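Local coordinates for protein cellulosomal scaffoldin (Bacteroides cellulosolvens, PDB 1TYJ) that probably binds dockerin modules as a type-II cohesin of the scaffoldin, and so takes part in cellulosome assembly, at residues Q34-Y39 and N133-N138; F71-M76 and F88-M93. All coordinates share one frame; numbering follows the deposited sequence.

Interaction 1. Residues Q34-Y39 and N133-N138; sequences QFNIKY and NGSSMN
Met-137 reaches back from its loop to lie against Gln-34 and Asn-36, showing how a single thioether chain can tie an irregular segment to a beta strand without any hydrogen bond between them. Its side chain crosses that of Gln-34 obliquely: CG comes within 3.3 Å of Gln-34 NE2, and SD within 3.4 Å of the same nitrogen. Gln-34 runs out from the strand with CG anti to the backbone N (chi1 -168°) and stays extended beyond CG, which lays its aliphatic part beside the sulphur, with Gln-34 CG 3.9 Å from Met-137 SD. The thioether then bends at its last torsion (chi3 -33°), placing the methyl near Asn-36, two residues on and on the same side of the strand, with Met-137 CE 3.9 Å from Asn-36 CB. The amide of Asn-36 in turn packs against the backbone of Gly-134 and against Ser-135 CB.

Within the loop, Ser-135 OG accepts two weak hydrogen bonds, one from Gly-134 N at 3.3 Å and one from Met-137 N, also at 3.3 Å, the second at the residue that carries the thioether. On the strand, Gln-34 NE2 has a weak hydrogen bond to Asn-87 OD1 of the adjoining strand 85-92. Backbone bonds of Asn-36 to Glu-132 and Gly-143 fix the two ends of the excursion, while Phe-35 points away and meets Phe-131 edge to face.

Strands 126-131 and 144-148 both pair antiparallel with strand 30-38, and the chain between them leaves the sheet and folds back over the side of strand 30-38 that carries Gln-34 and Asn-36. Such an excursion is consistent with the flaps that interrupt strands in the beta sandwich of type-II cohesins.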
loop_
_atom_site.group_PDB
_atom_site.type_symbol
_atom_site.label_atom_id
_atom_site.label_comp_id
_atom_site.label_asym_id
_atom_site.label_seq_id
_atom_site.Cartn_x
_atom_site.Cartn_y
_atom_site.Cartn_z
ATOM N N GLN A 34 6.910 -1.172 4.388
ATOM C CA GLN A 34 7.145 0.014 3.555
ATOM C C GLN A 34 6.894 -0.414 2.115
ATOM O O GLN A 34 7.358 -1.497 1.697
ATOM C CB GLN A 34 8.583 0.529 3.710
ATOM C CG GLN A 34 8.726 1.917 3.073
ATOM C CD GLN A 34 10.084 2.525 3.273
ATOM O OE1 GLN A 34 10.616 2.512 4.363
ATOM N NE2 GLN A 34 10.632 3.095 2.213
ATOM N N PHE A 35 6.195 0.434 1.364
ATOM C CA PHE A 35 5.873 0.162 -0.050
ATOM C C PHE A 35 6.363 1.267 -0.965
ATOM O O PHE A 35 6.321 2.441 -0.568
ATOM C CB PHE A 35 4.358 0.062 -0.266
ATOM C CG PHE A 35 3.690 -1.081 0.454
ATOM C CD1 PHE A 35 2.394 -0.916 0.960
ATOM C CD2 PHE A 35 4.346 -2.324 0.646
ATOM C CE1 PHE A 35 1.750 -1.959 1.581
ATOM C CE2 PHE A 35 3.702 -3.368 1.297
ATOM C CZ PHE A 35 2.406 -3.190 1.760
ATOM N N ASN A 36 6.817 0.881 -2.166
ATOM C CA ASN A 36 7.054 1.814 -3.254
ATOM C C ASN A 36 6.117 1.369 -4.379
ATOM O O ASN A 36 6.221 0.228 -4.865
ATOM C CB ASN A 36 8.513 1.734 -3.720
ATOM C CG ASN A 36 8.867 2.890 -4.629
ATOM O OD1 ASN A 36 8.946 2.743 -5.870
ATOM N ND2 ASN A 36 8.992 4.064 -4.039
ATOM N N ILE A 37 5.188 2.249 -4.762
ATOM C CA ILE A 37 4.099 1.914 -5.722
ATOM C C ILE A 37 4.081 2.885 -6.877
ATOM O O ILE A 37 4.154 4.100 -6.689
ATOM C CB ILE A 37 2.720 1.902 -5.012
ATOM C CG1 ILE A 37 2.710 0.844 -3.911
ATOM C CG2 ILE A 37 1.560 1.747 -6.032
ATOM C CD1 ILE A 37 1.400 0.818 -3.066
ATOM N N LYS A 38 4.011 2.354 -8.095
ATOM C CA LYS A 38 4.007 3.222 -9.274
ATOM C C LYS A 38 2.606 3.221 -9.860
ATOM O O LYS A 38 1.914 2.204 -9.844
ATOM C CB LYS A 38 5.054 2.691 -10.272
ATOM C CG LYS A 38 5.092 3.368 -11.608
ATOM C CD LYS A 38 6.238 4.343 -11.650
ATOM C CE LYS A 38 6.065 5.351 -12.761
ATOM N NZ LYS A 38 4.780 6.093 -12.707
ATOM N N TYR A 39 2.159 4.369 -10.348
ATOM C CA TYR A 39 0.882 4.434 -11.039
ATOM C C TYR A 39 1.047 5.338 -12.246
ATOM O O TYR A 39 2.055 6.051 -12.376
ATOM C CB TYR A 39 -0.242 4.949 -10.088
ATOM C CG TYR A 39 0.000 6.394 -9.632
ATOM C CD1 TYR A 39 -0.612 7.453 -10.305
ATOM C CD2 TYR A 39 0.851 6.690 -8.528
ATOM C CE1 TYR A 39 -0.375 8.786 -9.947
ATOM C CE2 TYR A 39 1.119 7.982 -8.183
ATOM C CZ TYR A 39 0.482 9.032 -8.871
ATOM O OH TYR A 39 0.727 10.326 -8.517
ATOM N N ASN A 133 10.551 -1.723 -7.035
ATOM C CA ASN A 133 11.681 -1.183 -6.297
ATOM C C ASN A 133 11.906 0.243 -6.749
ATOM O O ASN A 133 11.683 0.586 -7.925
ATOM C CB ASN A 133 12.933 -2.026 -6.579
ATOM C CG ASN A 133 12.836 -3.474 -6.021
ATOM O OD1 ASN A 133 13.455 -4.404 -6.552
ATOM N ND2 ASN A 133 12.089 -3.654 -4.954
ATOM N N GLY A 134 12.345 1.096 -5.838
ATOM C CA GLY A 134 12.729 2.439 -6.247
ATOM C C GLY A 134 13.527 3.032 -5.128
ATOM O O GLY A 134 14.507 2.435 -4.678
ATOM N N SER A 135 13.098 4.209 -4.681
ATOM C CA SER A 135 13.325 4.615 -3.305
ATOM C C SER A 135 14.792 4.482 -2.892
ATOM O O SER A 135 15.705 4.767 -3.667
ATOM C CB SER A 135 12.444 3.735 -2.410
ATOM O OG SER A 135 12.549 2.354 -2.796
ATOM N N SER A 136 15.000 4.065 -1.655
ATOM C CA SER A 136 16.314 3.724 -1.151
ATOM C C SER A 136 16.064 2.468 -0.311
ATOM O O SER A 136 16.721 2.240 0.715
ATOM C CB SER A 136 16.872 4.876 -0.297
ATOM O OG SER A 136 16.602 6.154 -0.868
ATOM N N MET A 137 15.084 1.671 -0.742
ATOM C CA MET A 137 14.658 0.484 0.005
ATOM C C MET A 137 15.605 -0.678 -0.295
ATOM O O MET A 137 15.405 -1.413 -1.277
ATOM C CB MET A 137 13.201 0.104 -0.343
ATOM C CG MET A 137 12.135 1.205 -0.101
ATOM S SD MET A 137 10.387 0.661 -0.167
ATOM C CE MET A 137 10.522 -0.625 -1.390
ATOM N N ASN A 138 16.640 -0.859 0.527
ATOM C CA ASN A 138 17.563 -1.971 0.266
ATOM C C ASN A 138 17.028 -3.338 0.674
ATOM O O ASN A 138 16.407 -3.499 1.731
ATOM C CB ASN A 138 18.966 -1.726 0.834
ATOM C CG ASN A 138 19.954 -1.248 -0.241
ATOM O OD1 ASN A 138 19.908 -0.082 -0.683
ATOM N ND2 ASN A 138 20.844 -2.151 -0.676
#

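Interaction 2. Residues F71-M76 and F88-M93; sequences FNATDM and FGRLYM. With EDO (1,2-ethanediol), chain E.
In the beta hairpin of strands 73-77 and 85-92, Ala-73, Thr-74, Asp-75 and Met-76 pair with Tyr-92, Leu-91, Arg-90 and Gly-89, a worked example of how one pairing carries different chemistry on its two faces. The short strands run antiparallel at 166°, and paired backbone bonds join Thr-74 to Leu-91 and Met-76 to Gly-89.

One face is charged and aromatic. Arg-90 is extended from CG to NE, carrying NE out on the face that bears Ala-73 and Asp-75; NH1 makes a salt bridge of 2.7 Å to Asp-75 OD1. That oxygen is met on its syn side, from somewhat out of the carboxylate plane, and lies close to the guanidinium plane at the edge; the two planes are 54° apart. Ala-73 CB sits over one guanidinium face, 3.3 Å from Arg-90 NH2. Tyr-63 hydrogen-bonds to Asp-75 OD2 and makes a cation-pi contact with Arg-90.

Beyond the last pair, Phe-71 directs its edge at the face of Tyr-92, a T-shaped stack with planes at 81°. Phe-71 CD1 lies over the ring centre, 3.6 Å from Tyr-92 CZ; the Tyr-92 hydroxyl is hydrogen-bonded to Glu-105 and Gly-69 N. At the start of strand 73-77 a 1,2-ethanediol, probably from the crystallisation liquor, accepts hydrogen bonds from Asn-72 N and Ala-73 N.

On the other face the contact is aliphatic: Thr-74 CG2 touches Leu-91 CD1 at 3.5 Å and, past the strand end, Met-93 CG at 3.6 Å. A further backbone hydrogen bond, Met-93 N to Asn-72 O at 2.9 Å, continues past the bridge pairs. The whole is an antiparallel hairpin at the margin of a cohesin beta sandwich.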
loop_
_atom_site.group_PDB
_atom_site.type_symbol
_atom_site.label_atom_id
_atom_site.label_comp_id
_atom_site.label_asym_id
_atom_site.label_seq_id
_atom_site.Cartn_x
_atom_site.Cartn_y
_atom_site.Cartn_z
ATOM N N PHE A 71 0.866 0.331 20.135
ATOM C CA PHE A 71 2.274 -0.028 20.306
ATOM C C PHE A 71 3.176 1.010 19.627
ATOM O O PHE A 71 4.194 0.661 19.009
ATOM C CB PHE A 71 2.557 -1.459 19.800
ATOM C CG PHE A 71 1.482 -2.475 20.199
ATOM C CD1 PHE A 71 0.768 -3.161 19.226
ATOM C CD2 PHE A 71 1.202 -2.714 21.527
ATOM C CE1 PHE A 71 -0.239 -4.070 19.589
ATOM C CE2 PHE A 71 0.200 -3.628 21.907
ATOM C CZ PHE A 71 -0.523 -4.286 20.944
ATOM N N ASN A 72 2.783 2.273 19.741
ATOM C CA ASN A 72 3.548 3.405 19.223
ATOM C C ASN A 72 3.808 3.256 17.730
ATOM O O ASN A 72 4.950 3.202 17.290
ATOM C CB ASN A 72 4.852 3.589 20.016
ATOM C CG ASN A 72 4.593 3.917 21.481
ATOM O OD1 ASN A 72 4.680 3.046 22.348
ATOM N ND2 ASN A 72 4.246 5.157 21.752
ATOM N N ALA A 73 2.738 3.150 16.952
ATOM C CA ALA A 73 2.876 3.068 15.473
ATOM C C ALA A 73 3.385 4.394 14.945
ATOM O O ALA A 73 3.116 5.489 15.535
ATOM C CB ALA A 73 1.561 2.699 14.817
ATOM N N THR A 74 4.188 4.308 13.889
ATOM C CA THR A 74 4.695 5.519 13.253
ATOM C C THR A 74 4.493 5.371 11.735
ATOM O O THR A 74 4.669 4.294 11.211
ATOM C CB THR A 74 6.152 5.773 13.655
ATOM O OG1 THR A 74 6.535 7.072 13.206
ATOM C CG2 THR A 74 7.097 4.749 13.038
ATOM N N ASP A 75 4.127 6.465 11.078
ATOM C CA ASP A 75 3.830 6.519 9.642
ATOM C C ASP A 75 4.964 7.266 8.924
ATOM O O ASP A 75 5.626 8.127 9.512
ATOM C CB ASP A 75 2.567 7.370 9.373
ATOM C CG ASP A 75 1.283 6.705 9.788
ATOM O OD1 ASP A 75 1.272 5.496 10.066
ATOM O OD2 ASP A 75 0.273 7.434 9.840
ATOM N N MET A 76 5.158 6.948 7.644
ATOM C CA MET A 76 6.071 7.659 6.745
ATOM C C MET A 76 5.339 7.786 5.431
ATOM O O MET A 76 4.722 6.833 4.993
ATOM C CB MET A 76 7.394 6.853 6.566
ATOM C CG MET A 76 7.567 6.125 5.228
ATOM S SD MET A 76 8.004 7.222 3.810
ATOM C CE MET A 76 8.794 5.946 2.843
ATOM N N PHE A 88 5.461 4.920 1.075
ATOM C CA PHE A 88 4.937 5.144 2.415
ATOM C C PHE A 88 5.061 3.881 3.230
ATOM O O PHE A 88 5.313 2.784 2.702
ATOM C CB PHE A 88 3.442 5.579 2.338
ATOM C CG PHE A 88 2.545 4.566 1.619
ATOM C CD1 PHE A 88 1.798 3.620 2.367
ATOM C CD2 PHE A 88 2.450 4.560 0.216
ATOM C CE1 PHE A 88 0.968 2.691 1.732
ATOM C CE2 PHE A 88 1.648 3.616 -0.437
ATOM C CZ PHE A 88 0.896 2.687 0.309
ATOM N N GLY A 89 4.856 4.010 4.528
ATOM C CA GLY A 89 4.987 2.828 5.369
ATOM C C GLY A 89 4.398 3.126 6.731
ATOM O O GLY A 89 4.134 4.295 7.081
ATOM N N ARG A 90 4.245 2.062 7.519
ATOM C CA ARG A 90 3.772 2.186 8.887
ATOM C C ARG A 90 4.330 1.025 9.686
ATOM O O ARG A 90 4.421 -0.102 9.184
ATOM C CB ARG A 90 2.236 2.183 8.936
ATOM C CG ARG A 90 1.663 2.289 10.379
ATOM C CD ARG A 90 0.150 2.545 10.289
ATOM N NE ARG A 90 -0.509 2.437 11.591
ATOM C CZ ARG A 90 -0.770 3.489 12.379
ATOM N NH1 ARG A 90 -0.407 4.729 12.010
ATOM N NH2 ARG A 90 -1.415 3.306 13.541
ATOM N N LEU A 91 4.760 1.309 10.900
ATOM C CA LEU A 91 5.341 0.245 11.740
ATOM C C LEU A 91 5.102 0.493 13.216
ATOM O O LEU A 91 4.930 1.629 13.650
ATOM C CB LEU A 91 6.823 0.083 11.455
ATOM C CG LEU A 91 7.677 1.298 11.719
ATOM C CD1 LEU A 91 8.205 1.390 13.142
ATOM C CD2 LEU A 91 8.851 1.254 10.722
ATOM N N TYR A 92 5.083 -0.597 13.976
ATOM C CA TYR A 92 5.002 -0.461 15.406
ATOM C C TYR A 92 6.407 -0.221 15.930
ATOM O O TYR A 92 7.320 -1.024 15.661
ATOM C CB TYR A 92 4.503 -1.757 15.992
ATOM C CG TYR A 92 3.040 -2.075 15.855
ATOM C CD1 TYR A 92 2.640 -3.371 15.563
ATOM C CD2 TYR A 92 2.062 -1.080 16.032
ATOM C CE1 TYR A 92 1.255 -3.710 15.511
ATOM C CE2 TYR A 92 0.663 -1.402 15.971
ATOM C CZ TYR A 92 0.301 -2.729 15.684
ATOM O OH TYR A 92 -1.007 -3.129 15.614
ATOM N N MET A 93 6.592 0.852 16.694
ATOM C CA MET A 93 7.949 1.101 17.279
ATOM C C MET A 93 8.132 0.338 18.601
ATOM O O MET A 93 9.240 -0.104 18.922
ATOM C CB MET A 93 8.198 2.592 17.484
ATOM C CG MET A 93 8.203 3.397 16.200
ATOM S SD MET A 93 8.718 5.131 16.468
ATOM C CE MET A 93 7.274 5.720 17.311
HETATM C C1 EDO E . -0.283 4.588 20.204
HETATM O O1 EDO E . 0.482 3.673 20.974
HETATM C C2 EDO E . 0.375 4.754 18.856
HETATM O O2 EDO E . 0.071 3.672 17.955
#

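Both interactions bear on the same sheet, in which strand 30-38 and strand 85-92 are neighbours. The contact centres lie about 17 Å apart, yet the segments meet: Phe-35 N probably hydrogen-bonds to Phe-88 O, and Ile-37 CD1 packs against the ring of Phe-88. Interaction 2 is nested within the loop closed by interaction 1. Each is partly buried: in interaction 1 Asn-36 and Met-137 are buried while Gly-134 and Ser-135 are exposed, and in interaction 2 the buried residues lie on strand 85-92. Interaction 2 is strand pairing, with backbone bonds, a salt bridge and an aromatic stack; interaction 1 joins strand to loop by van der Waals packing, burying 248 Å² against 676 Å².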